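Local structure of GH127 beta-L-arabinofuranoside (Geobacillus stearothermophilus, 4QK0) at residues K130-N138 with Y227-E237; G190-L199 with R268-L279. The protein probably hydrolyses beta-L-arabinofuranosides, acting as a family 127 glycoside hydrolase that releases L-arabinofuranose units. All coordinates share one frame; numbering follows the deposited sequence. Where two conformers were deposited one is given.

Contact 1 (K130-N138 with Y227-E237)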
loop_
_atom_site.group_PDB
_atom_site.type_symbol
_atom_site.label_atom_id
_atom_site.label_comp_id
_atom_site.label_asym_id
_atom_site.label_seq_id
_atom_site.Cartn_x
_atom_site.Cartn_y
_atom_site.Cartn_z
ATOM N N LYS A 130 39.088 9.342 -6.535
ATOM C CA LYS A 130 38.243 8.436 -5.715
ATOM C C LYS A 130 37.537 7.349 -6.534
ATOM O O LYS A 130 36.655 6.658 -6.012
ATOM C CB LYS A 130 37.201 9.257 -4.946
ATOM C CG LYS A 130 37.637 9.742 -3.574
ATOM C CD LYS A 130 39.135 9.907 -3.455
ATOM C CE LYS A 130 39.556 10.530 -2.129
ATOM N NZ LYS A 130 39.420 12.011 -2.151
ATOM N N ARG A 131 37.963 7.156 -7.788
ATOM C CA ARG A 131 37.362 6.197 -8.658
ATOM C C ARG A 131 37.437 4.764 -8.141
ATOM O O ARG A 131 38.311 4.374 -7.364
ATOM C CB ARG A 131 37.889 6.296 -10.078
ATOM C CG ARG A 131 39.361 5.938 -10.278
ATOM C CD ARG A 131 39.799 6.318 -11.679
ATOM N NE ARG A 131 41.198 5.989 -11.880
ATOM C CZ ARG A 131 41.885 6.078 -13.029
ATOM N NH1 ARG A 131 41.331 6.462 -14.160
ATOM N NH2 ARG A 131 43.172 5.711 -13.031
ATOM N N TRP A 132 36.409 4.022 -8.499
ATOM C CA TRP A 132 36.308 2.621 -8.129
ATOM C C TRP A 132 36.212 2.318 -6.631
ATOM O O TRP A 132 36.505 1.212 -6.223
ATOM C CB TRP A 132 37.511 1.840 -8.697
ATOM C CG TRP A 132 37.865 2.039 -10.179
ATOM C CD1 TRP A 132 39.114 2.252 -10.687
ATOM C CD2 TRP A 132 36.975 1.964 -11.306
ATOM N NE1 TRP A 132 39.064 2.317 -12.086
ATOM C CE2 TRP A 132 37.763 2.128 -12.482
ATOM C CE3 TRP A 132 35.596 1.773 -11.447
ATOM C CZ2 TRP A 132 37.205 2.098 -13.763
ATOM C CZ3 TRP A 132 35.037 1.753 -12.731
ATOM C CH2 TRP A 132 35.841 1.931 -13.873
HETATM N N MSE A 133 35.807 3.263 -5.815
HETATM C CA MSE A 133 35.689 3.013 -4.377
HETATM C C MSE A 133 34.245 2.784 -3.933
HETATM O O MSE A 133 33.992 2.394 -2.806
HETATM C CB MSE A 133 36.327 4.162 -3.578
HETATM C CG MSE A 133 37.838 4.307 -3.826
HETATM SE SE MSE A 133 38.933 2.769 -3.231
HETATM C CE MSE A 133 39.656 2.000 -4.881
ATOM N N ASN A 134 33.276 3.037 -4.813
ATOM C CA ASN A 134 31.867 2.789 -4.514
ATOM C C ASN A 134 31.090 2.330 -5.732
ATOM O O ASN A 134 30.247 3.030 -6.311
ATOM C CB ASN A 134 31.176 4.002 -3.865
ATOM C CG ASN A 134 29.834 3.618 -3.240
ATOM O OD1 ASN A 134 29.253 2.566 -3.543
ATOM N ND2 ASN A 134 29.343 4.470 -2.361
ATOM N N LEU A 135 31.364 1.082 -6.078
ATOM C CA LEU A 135 30.667 0.391 -7.168
ATOM C C LEU A 135 29.249 0.058 -6.794
ATOM O O LEU A 135 28.398 -0.087 -7.667
ATOM C CB LEU A 135 31.427 -0.908 -7.534
ATOM C CG LEU A 135 32.642 -0.792 -8.494
ATOM C CD1 LEU A 135 32.165 -0.378 -9.861
ATOM C CD2 LEU A 135 33.683 0.203 -7.989
ATOM N N ARG A 136 28.991 -0.119 -5.513
ATOM C CA ARG A 136 27.629 -0.464 -5.055
ATOM C C ARG A 136 26.640 0.634 -5.454
ATOM O O ARG A 136 25.556 0.331 -5.909
ATOM C CB ARG A 136 27.583 -0.636 -3.541
ATOM C CG ARG A 136 26.274 -1.242 -3.068
ATOM C CD ARG A 136 26.115 -1.133 -1.554
ATOM N NE ARG A 136 26.062 0.247 -1.158
ATOM C CZ ARG A 136 26.253 0.695 0.078
ATOM N NH1 ARG A 136 26.517 -0.154 1.050
ATOM N NH2 ARG A 136 26.216 2.022 0.326
ATOM N N ASP A 137 27.060 1.893 -5.344
ATOM C CA ASP A 137 26.153 3.017 -5.540
ATOM C C ASP A 137 26.457 3.928 -6.702
ATOM O O ASP A 137 25.527 4.512 -7.238
ATOM C CB ASP A 137 26.151 3.940 -4.294
ATOM C CG ASP A 137 25.760 3.205 -3.014
ATOM O OD1 ASP A 137 25.016 2.198 -3.083
ATOM O OD2 ASP A 137 26.219 3.645 -1.950
ATOM N N ASN A 138 27.724 4.114 -7.076
ATOM C CA ASN A 138 28.016 5.230 -7.988
ATOM C C ASN A 138 28.070 4.948 -9.507
ATOM O O ASN A 138 28.431 5.844 -10.267
ATOM C CB ASN A 138 29.209 5.979 -7.509
ATOM C CG ASN A 138 28.956 6.667 -6.184
ATOM O OD1 ASN A 138 27.852 6.681 -5.683
ATOM N ND2 ASN A 138 29.982 7.227 -5.624
ATOM N N TYR A 227 31.973 -8.616 -2.091
ATOM C CA TYR A 227 32.685 -7.430 -2.548
ATOM C C TYR A 227 32.100 -6.143 -1.960
ATOM O O TYR A 227 32.848 -5.247 -1.547
ATOM C CB TYR A 227 32.710 -7.342 -4.073
ATOM C CG TYR A 227 33.265 -6.030 -4.525
ATOM C CD1 TYR A 227 34.580 -5.668 -4.231
ATOM C CD2 TYR A 227 32.486 -5.127 -5.195
ATOM C CE1 TYR A 227 35.080 -4.433 -4.592
ATOM C CE2 TYR A 227 32.983 -3.906 -5.570
ATOM C CZ TYR A 227 34.269 -3.555 -5.266
ATOM O OH TYR A 227 34.731 -2.341 -5.676
ATOM N N PHE A 228 30.776 -6.021 -1.920
ATOM C CA PHE A 228 30.204 -4.752 -1.449
ATOM C C PHE A 228 30.498 -4.520 0.003
ATOM O O PHE A 228 30.572 -3.377 0.443
ATOM C CB PHE A 228 28.674 -4.671 -1.711
ATOM C CG PHE A 228 28.295 -4.618 -3.158
ATOM C CD1 PHE A 228 29.111 -3.977 -4.118
ATOM C CD2 PHE A 228 27.121 -5.172 -3.581
ATOM C CE1 PHE A 228 28.762 -3.899 -5.449
ATOM C CE2 PHE A 228 26.757 -5.099 -4.927
ATOM C CZ PHE A 228 27.579 -4.471 -5.853
ATOM N N ASP A 229 30.621 -5.594 0.780
ATOM C CA ASP A 229 31.035 -5.429 2.196
ATOM C C ASP A 229 32.478 -4.984 2.292
ATOM O O ASP A 229 32.817 -4.164 3.126
ATOM C CB ASP A 229 30.832 -6.729 3.002
ATOM C CG ASP A 229 29.385 -6.972 3.382
ATOM O OD1 ASP A 229 28.558 -6.031 3.320
ATOM O OD2 ASP A 229 29.052 -8.135 3.699
ATOM N N GLN A 230 33.330 -5.514 1.423
ATOM C CA GLN A 230 34.750 -5.140 1.440
ATOM C C GLN A 230 34.909 -3.679 1.112
ATOM O O GLN A 230 35.616 -2.985 1.818
ATOM C CB GLN A 230 35.578 -6.009 0.478
ATOM C CG GLN A 230 35.567 -7.505 0.823
ATOM C CD GLN A 230 36.202 -8.395 -0.245
ATOM O OE1 GLN A 230 36.022 -8.204 -1.452
ATOM N NE2 GLN A 230 36.926 -9.400 0.211
ATOM N N GLU A 231 34.277 -3.189 0.044
ATOM C CA GLU A 231 34.473 -1.758 -0.294
ATOM C C GLU A 231 33.825 -0.825 0.715
ATOM O O GLU A 231 34.345 0.264 1.001
ATOM C CB GLU A 231 34.033 -1.410 -1.736
ATOM C CG GLU A 231 32.605 -1.739 -2.102
ATOM C CD GLU A 231 32.074 -0.909 -3.268
ATOM O OE1 GLU A 231 30.878 -0.545 -3.224
ATOM O OE2 GLU A 231 32.837 -0.631 -4.242
ATOM N N LYS A 232 32.707 -1.267 1.258
ATOM C CA LYS A 232 31.999 -0.538 2.321
ATOM C C LYS A 232 32.892 -0.333 3.538
ATOM O O LYS A 232 33.060 0.767 4.028
ATOM C CB LYS A 232 30.751 -1.338 2.696
ATOM C CG LYS A 232 30.077 -0.999 3.995
ATOM C CD LYS A 232 28.620 -1.507 4.057
ATOM C CE LYS A 232 28.406 -2.631 5.041
ATOM N NZ LYS A 232 27.050 -2.527 5.655
ATOM N N GLU A 233 33.441 -1.419 4.032
ATOM C CA GLU A 233 34.451 -1.413 5.104
ATOM C C GLU A 233 35.606 -0.435 4.806
ATOM O O GLU A 233 35.912 0.420 5.612
ATOM C CB GLU A 233 34.944 -2.865 5.265
ATOM C CG GLU A 233 36.261 -3.082 6.001
ATOM C CD GLU A 233 36.084 -3.245 7.492
ATOM O OE1 GLU A 233 35.064 -2.740 8.026
ATOM O OE2 GLU A 233 36.974 -3.865 8.113
ATOM N N ALA A 234 36.212 -0.540 3.623
ATOM C CA ALA A 234 37.280 0.373 3.200
ATOM C C ALA A 234 36.866 1.861 3.158
ATOM O O ALA A 234 37.715 2.716 3.311
ATOM C CB ALA A 234 37.834 -0.043 1.843
ATOM N N ARG A 235 35.581 2.167 2.933
ATOM C CA ARG A 235 35.092 3.558 2.988
ATOM C C ARG A 235 34.859 4.009 4.429
ATOM O O ARG A 235 34.571 5.178 4.666
ATOM C CB ARG A 235 33.755 3.716 2.259
ATOM C CG ARG A 235 33.811 3.636 0.764
ATOM C CD ARG A 235 32.517 4.170 0.125
ATOM N NE ARG A 235 31.317 3.376 0.441
ATOM C CZ ARG A 235 30.931 2.265 -0.181
ATOM N NH1 ARG A 235 31.644 1.722 -1.174
ATOM N NH2 ARG A 235 29.811 1.659 0.188
ATOM N N GLY A 236 34.935 3.081 5.382
ATOM C CA GLY A 236 34.618 3.372 6.773
ATOM C C GLY A 236 33.121 3.486 7.066
ATOM O O GLY A 236 32.715 4.074 8.051
ATOM N N GLU A 237 32.299 2.892 6.219
ATOM C CA GLU A 237 30.868 3.017 6.336
ATOM C C GLU A 237 30.303 1.899 7.222
ATOM O O GLU A 237 30.681 0.737 7.113
ATOM C CB GLU A 237 30.253 3.070 4.932
ATOM C CG GLU A 237 28.741 2.959 4.851
ATOM C CD GLU A 237 28.258 2.712 3.424
ATOM O OE1 GLU A 237 28.849 3.292 2.478
ATOM O OE2 GLU A 237 27.290 1.915 3.256
HETATM O O HOH W 1 36.603 -1.052 -4.620
HETATM O O HOH W 2 35.906 1.464 -0.988
#
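Glu-231 turns its carboxylate onto two consecutive backbone N-H groups of the 130-138 loop: Leu-135 N meets OE2 at 2.9 Å on the syn lone pair, and Arg-136 N meets OE1 at 3.0 Å. CG of Glu-231 lies between its backbone N and carbonyl carbon (chi1 57°), sending an extended chain to the loop. Arg-235 NH1 reaches OE1 from the opposite carboxylate face and also donates to Met-133 O (2.9 Å), in the carbonyl plane and on a lone pair. One water links Met-133 O to Glu-231 O, another Trp-132 O to Tyr-227 OH. The Asn-134 amide, placed by Asp-137 N on its OD1 (an Asx motif) and by ND2 on Asp-137 OD2, stacks nearly parallel on the Arg-235 guanidinium. Arg-136 grips Asp-137 side-on, one oxygen each for NE and NH2, and Glu-237 end-on, NH1 and NH2 both 3.1 Å from OE2. Arg-235 NE and NH2 share Glu-237 OE1, bridging the two guanidinium groups. Arg-136 CG sits over the centre of the Phe-228 ring. The loop linking helices 122-126 and 140-158 is thereby fastened to helix 227-234 and its Schellman end, while Trp-132 packs on helix 162-177, its NE1 hydrogen-bonded to Tyr-173 OH.

Contact 2 (G190-L199 with R268-L279)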
loop_
_atom_site.group_PDB
_atom_site.type_symbol
_atom_site.label_atom_id
_atom_site.label_comp_id
_atom_site.label_asym_id
_atom_site.label_seq_id
_atom_site.Cartn_x
_atom_site.Cartn_y
_atom_site.Cartn_z
ATOM N N GLY A 190 26.785 -2.109 -8.730
ATOM C CA GLY A 190 25.507 -2.215 -8.033
ATOM C C GLY A 190 24.356 -2.151 -8.979
ATOM O O GLY A 190 23.274 -2.671 -8.702
ATOM N N HIS A 191 24.600 -1.588 -10.152
ATOM C CA HIS A 191 23.607 -1.623 -11.190
ATOM C C HIS A 191 24.154 -2.280 -12.441
ATOM O O HIS A 191 24.909 -1.669 -13.198
ATOM C CB HIS A 191 23.110 -0.217 -11.520
ATOM C CG HIS A 191 21.800 -0.192 -12.225
ATOM N ND1 HIS A 191 21.494 -1.037 -13.268
ATOM C CD2 HIS A 191 20.699 0.593 -12.042
ATOM C CE1 HIS A 191 20.266 -0.780 -13.701
ATOM N NE2 HIS A 191 19.760 0.191 -12.956
ATOM N N GLN A 192 23.651 -3.491 -12.702
ATOM C CA GLN A 192 24.015 -4.237 -13.834
ATOM C C GLN A 192 23.679 -3.490 -15.098
ATOM O O GLN A 192 22.722 -2.707 -15.150
ATOM C CB GLN A 192 23.349 -5.611 -13.817
ATOM C CG GLN A 192 23.569 -6.393 -12.549
ATOM C CD GLN A 192 22.498 -6.156 -11.478
ATOM O OE1 GLN A 192 22.156 -5.021 -11.179
ATOM N NE2 GLN A 192 21.951 -7.243 -10.912
ATOM N N GLU A 193 24.511 -3.714 -16.114
ATOM C CA GLU A 193 24.428 -3.071 -17.419
ATOM C C GLU A 193 25.733 -3.333 -18.201
ATOM O O GLU A 193 25.680 -3.570 -19.392
ATOM C CB GLU A 193 24.163 -1.538 -17.343
ATOM C CG GLU A 193 24.597 -0.712 -18.539
ATOM C CD GLU A 193 23.775 -0.960 -19.788
ATOM O OE1 GLU A 193 22.703 -1.590 -19.719
ATOM O OE2 GLU A 193 24.193 -0.493 -20.869
ATOM N N ILE A 194 26.863 -3.225 -17.546
ATOM C CA ILE A 194 28.168 -3.403 -18.226
ATOM C C ILE A 194 28.254 -4.797 -18.854
ATOM O O ILE A 194 28.794 -4.957 -19.959
ATOM C CB ILE A 194 29.351 -3.152 -17.270
ATOM C CG1 ILE A 194 30.691 -3.089 -18.023
ATOM C CG2 ILE A 194 29.459 -4.218 -16.207
ATOM C CD1 ILE A 194 30.790 -1.976 -19.009
ATOM N N GLU A 195 27.594 -5.766 -18.225
ATOM C CA GLU A 195 27.663 -7.141 -18.695
ATOM C C GLU A 195 26.988 -7.303 -20.063
ATOM O O GLU A 195 27.617 -7.824 -21.015
ATOM C CB GLU A 195 27.108 -8.094 -17.675
ATOM C CG GLU A 195 27.727 -7.924 -16.314
ATOM C CD GLU A 195 26.982 -6.927 -15.392
ATOM O OE1 GLU A 195 26.122 -6.164 -15.900
ATOM O OE2 GLU A 195 27.254 -6.960 -14.157
ATOM N N LEU A 196 25.774 -6.786 -20.226
ATOM C CA LEU A 196 25.143 -6.872 -21.550
ATOM C C LEU A 196 25.826 -5.965 -22.603
ATOM O O LEU A 196 25.846 -6.267 -23.790
ATOM C CB LEU A 196 23.629 -6.608 -21.465
ATOM C CG LEU A 196 23.133 -5.187 -21.115
ATOM C CD1 LEU A 196 23.033 -4.334 -22.345
ATOM C CD2 LEU A 196 21.757 -5.207 -20.447
ATOM N N ALA A 197 26.371 -4.837 -22.154
ATOM C CA ALA A 197 27.011 -3.935 -23.052
ATOM C C ALA A 197 28.287 -4.553 -23.641
ATOM O O ALA A 197 28.535 -4.483 -24.819
ATOM C CB ALA A 197 27.364 -2.639 -22.320
ATOM N N LEU A 198 29.077 -5.152 -22.789
ATOM C CA LEU A 198 30.270 -5.885 -23.218
ATOM C C LEU A 198 29.982 -6.972 -24.237
ATOM O O LEU A 198 30.763 -7.149 -25.155
ATOM C CB LEU A 198 31.010 -6.481 -22.014
ATOM C CG LEU A 198 31.756 -5.459 -21.187
ATOM C CD1 LEU A 198 32.298 -6.047 -19.893
ATOM C CD2 LEU A 198 32.900 -4.828 -21.987
ATOM N N LEU A 199 28.859 -7.659 -24.146
ATOM C CA LEU A 199 28.497 -8.617 -25.202
ATOM C C LEU A 199 28.331 -7.928 -26.526
ATOM O O LEU A 199 28.681 -8.463 -27.553
ATOM C CB LEU A 199 27.196 -9.379 -24.908
ATOM C CG LEU A 199 27.123 -10.197 -23.641
ATOM C CD1 LEU A 199 25.822 -11.005 -23.575
ATOM C CD2 LEU A 199 28.306 -11.150 -23.595
ATOM N N ARG A 268 17.500 -3.605 -12.699
ATOM C CA ARG A 268 18.757 -4.234 -12.381
ATOM C C ARG A 268 18.677 -5.734 -12.696
ATOM O O ARG A 268 19.556 -6.301 -13.390
ATOM C CB ARG A 268 19.113 -4.058 -10.925
ATOM C CG ARG A 268 19.702 -2.710 -10.587
ATOM C CD ARG A 268 20.018 -2.579 -9.081
ATOM N NE ARG A 268 20.734 -1.358 -8.752
ATOM C CZ ARG A 268 20.195 -0.140 -8.742
ATOM N NH1 ARG A 268 18.925 0.028 -9.012
ATOM N NH2 ARG A 268 20.957 0.911 -8.509
ATOM N N ALA A 269 17.618 -6.382 -12.237
ATOM C CA ALA A 269 17.492 -7.811 -12.424
ATOM C C ALA A 269 17.433 -8.164 -13.903
ATOM O O ALA A 269 18.053 -9.148 -14.335
ATOM C CB ALA A 269 16.252 -8.345 -11.705
ATOM N N LEU A 270 16.601 -7.449 -14.642
ATOM C CA LEU A 270 16.361 -7.832 -16.002
ATOM C C LEU A 270 17.589 -7.529 -16.896
ATOM O O LEU A 270 17.825 -8.261 -17.830
ATOM C CB LEU A 270 15.137 -7.142 -16.542
ATOM C CG LEU A 270 13.801 -7.520 -15.884
ATOM C CD1 LEU A 270 12.718 -6.671 -16.464
ATOM C CD2 LEU A 270 13.408 -8.938 -16.054
ATOM N N TYR A 271 18.345 -6.483 -16.585
ATOM C CA TYR A 271 19.601 -6.254 -17.267
ATOM C C TYR A 271 20.593 -7.401 -16.994
ATOM O O TYR A 271 21.332 -7.825 -17.875
ATOM C CB TYR A 271 20.234 -4.933 -16.845
ATOM C CG TYR A 271 19.681 -3.686 -17.451
ATOM C CD1 TYR A 271 18.575 -3.695 -18.288
ATOM C CD2 TYR A 271 20.294 -2.447 -17.196
ATOM C CE1 TYR A 271 18.060 -2.507 -18.848
ATOM C CE2 TYR A 271 19.763 -1.264 -17.731
ATOM C CZ TYR A 271 18.649 -1.298 -18.546
ATOM O OH TYR A 271 18.131 -0.131 -19.098
HETATM N N MSE A 272 20.591 -7.900 -15.775
HETATM C CA MSE A 272 21.443 -9.006 -15.412
HETATM C C MSE A 272 21.012 -10.233 -16.160
HETATM O O MSE A 272 21.845 -10.924 -16.750
HETATM C CB MSE A 272 21.452 -9.309 -13.933
HETATM C CG MSE A 272 22.514 -10.353 -13.540
HETATM SE SE MSE A 272 22.458 -10.707 -11.619
HETATM C CE MSE A 272 20.711 -11.586 -11.686
ATOM N N TYR A 273 19.724 -10.501 -16.200
ATOM C CA TYR A 273 19.260 -11.675 -16.898
ATOM C C TYR A 273 19.570 -11.588 -18.350
ATOM O O TYR A 273 19.777 -12.613 -19.024
ATOM C CB TYR A 273 17.767 -11.922 -16.712
ATOM C CG TYR A 273 17.280 -11.945 -15.242
ATOM C CD1 TYR A 273 18.105 -12.295 -14.196
ATOM C CD2 TYR A 273 15.964 -11.602 -14.946
ATOM C CE1 TYR A 273 17.639 -12.325 -12.889
ATOM C CE2 TYR A 273 15.495 -11.635 -13.637
ATOM C CZ TYR A 273 16.334 -11.979 -12.617
ATOM O OH TYR A 273 15.828 -11.991 -11.344
ATOM N N THR A 274 19.487 -10.393 -18.891
ATOM C CA THR A 274 19.699 -10.224 -20.309
ATOM C C THR A 274 21.195 -10.633 -20.636
ATOM O O THR A 274 21.441 -11.353 -21.573
ATOM C CB THR A 274 19.443 -8.789 -20.696
ATOM O OG1 THR A 274 18.045 -8.473 -20.574
ATOM C CG2 THR A 274 19.898 -8.495 -22.136
ATOM N N ALA A 275 22.129 -10.219 -19.794
ATOM C CA ALA A 275 23.511 -10.603 -19.912
ATOM C C ALA A 275 23.695 -12.141 -19.739
ATOM O O ALA A 275 24.382 -12.785 -20.523
ATOM C CB ALA A 275 24.381 -9.850 -18.948
HETATM N N MSE A 276 23.041 -12.702 -18.743
HETATM C CA MSE A 276 23.148 -14.121 -18.500
HETATM C C MSE A 276 22.706 -14.918 -19.694
HETATM O O MSE A 276 23.355 -15.896 -20.039
HETATM C CB MSE A 276 22.329 -14.542 -17.293
HETATM C CG MSE A 276 22.932 -13.959 -16.016
HETATM SE SE MSE A 276 21.630 -14.241 -14.558
HETATM C CE MSE A 276 21.231 -16.153 -14.586
ATOM N N ALA A 277 21.617 -14.511 -20.340
ATOM C CA ALA A 277 21.095 -15.235 -21.492
ATOM C C ALA A 277 22.010 -15.142 -22.715
ATOM O O ALA A 277 22.202 -16.125 -23.423
ATOM C CB ALA A 277 19.728 -14.734 -21.852
ATOM N N GLY A 278 22.554 -13.952 -22.948
ATOM C CA GLY A 278 23.565 -13.734 -23.987
ATOM C C GLY A 278 24.818 -14.593 -23.764
ATOM O O GLY A 278 25.291 -15.193 -24.693
ATOM N N LEU A 279 25.321 -14.660 -22.540
ATOM C CA LEU A 279 26.466 -15.473 -22.217
ATOM C C LEU A 279 26.174 -16.978 -22.312
ATOM O O LEU A 279 26.966 -17.710 -22.864
ATOM C CB LEU A 279 26.962 -15.199 -20.833
ATOM C CG LEU A 279 27.611 -13.843 -20.638
ATOM C CD1 LEU A 279 27.678 -13.532 -19.139
ATOM C CD2 LEU A 279 28.991 -13.780 -21.279
HETATM O O HOH W 3 24.138 -6.343 -17.711
#
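Helices 194-199 and 268-279 run in roughly the same direction, their axes crossing at 36° and approaching to 8.1 Å, with the backbones nearest at Leu-196 and Ala-275, whose CA atoms are 4.4 Å apart. From the second helix, the extended side chain of Arg-268 crosses the 190-192 loop, at about a right angle to that of His-191. Arg-268 CG lies over the centre of the His-191 ring, 3.5 Å from the centroid in a CH-pi contact, and further out His-191 CD2 rests on the face of the guanidinium. Arg-268 NE donates to Gly-190 O at 2.9 Å, from above the carbonyl plane. His-191 ND1 in turn donates to Gln-192 O, which also meets the edge of the Tyr-271 ring at CD2. The Gln-192 side chain bends at chi2 (90°) across the start of the second helix; OE1 lies against Arg-268 CB, and Gln-192 NE2, close to SE of Met-272, hydrogen-bonds Gln-251 OE1. Replacing Arg-268 by alanine is likely to leave Gly-190 O without this donor and the imidazole of His-191 without the chain packed on it, with more room to shift. At the N-cap, Glu-193 N donates to Glu-195 OE1 (2.9 Å). A water accepts from Leu-196 N and donates to Glu-195 OE1 and Tyr-271 O, joining the two helices. Small residues then permit the close approach: Ala-275 CB meets Glu-195 CB at 3.5 Å, and Leu-199 CD1 lies 3.6 Å from Gly-278 CA, where a side chain would collide with it. Leu-199 CD2 reaches Leu-279 CD2, also at 3.6 Å. Two helices running the same general way, with helix 140-158 on Leu-196 and helix 334-350 on Tyr-271 and Thr-274, are consistent with the (alpha/alpha)6 barrel of the six-hairpin clan, to which this catalytic domain belongs.

Overall arrangement
Both contacts belong to the catalytic domain, but contact 2 is buried, its centre about 14 Å from the chain's, whereas contact 1, about 30 Å out, is partly buried. Contact 1 joins a loop to a short helix through charged side chains that bind each other, the loop's backbone N-H groups and a carbonyl; contact 2 joins a loop and the helix after it to a second helix, with aromatic, arginine and amide packing at the loop end and small apolar residues between the helices. The segments alternate along the chain, and the contacts touch: Leu-135 O and Gly-190 N, 2.8 Å apart, probably form a hydrogen bond. Helix 140-158 borders both.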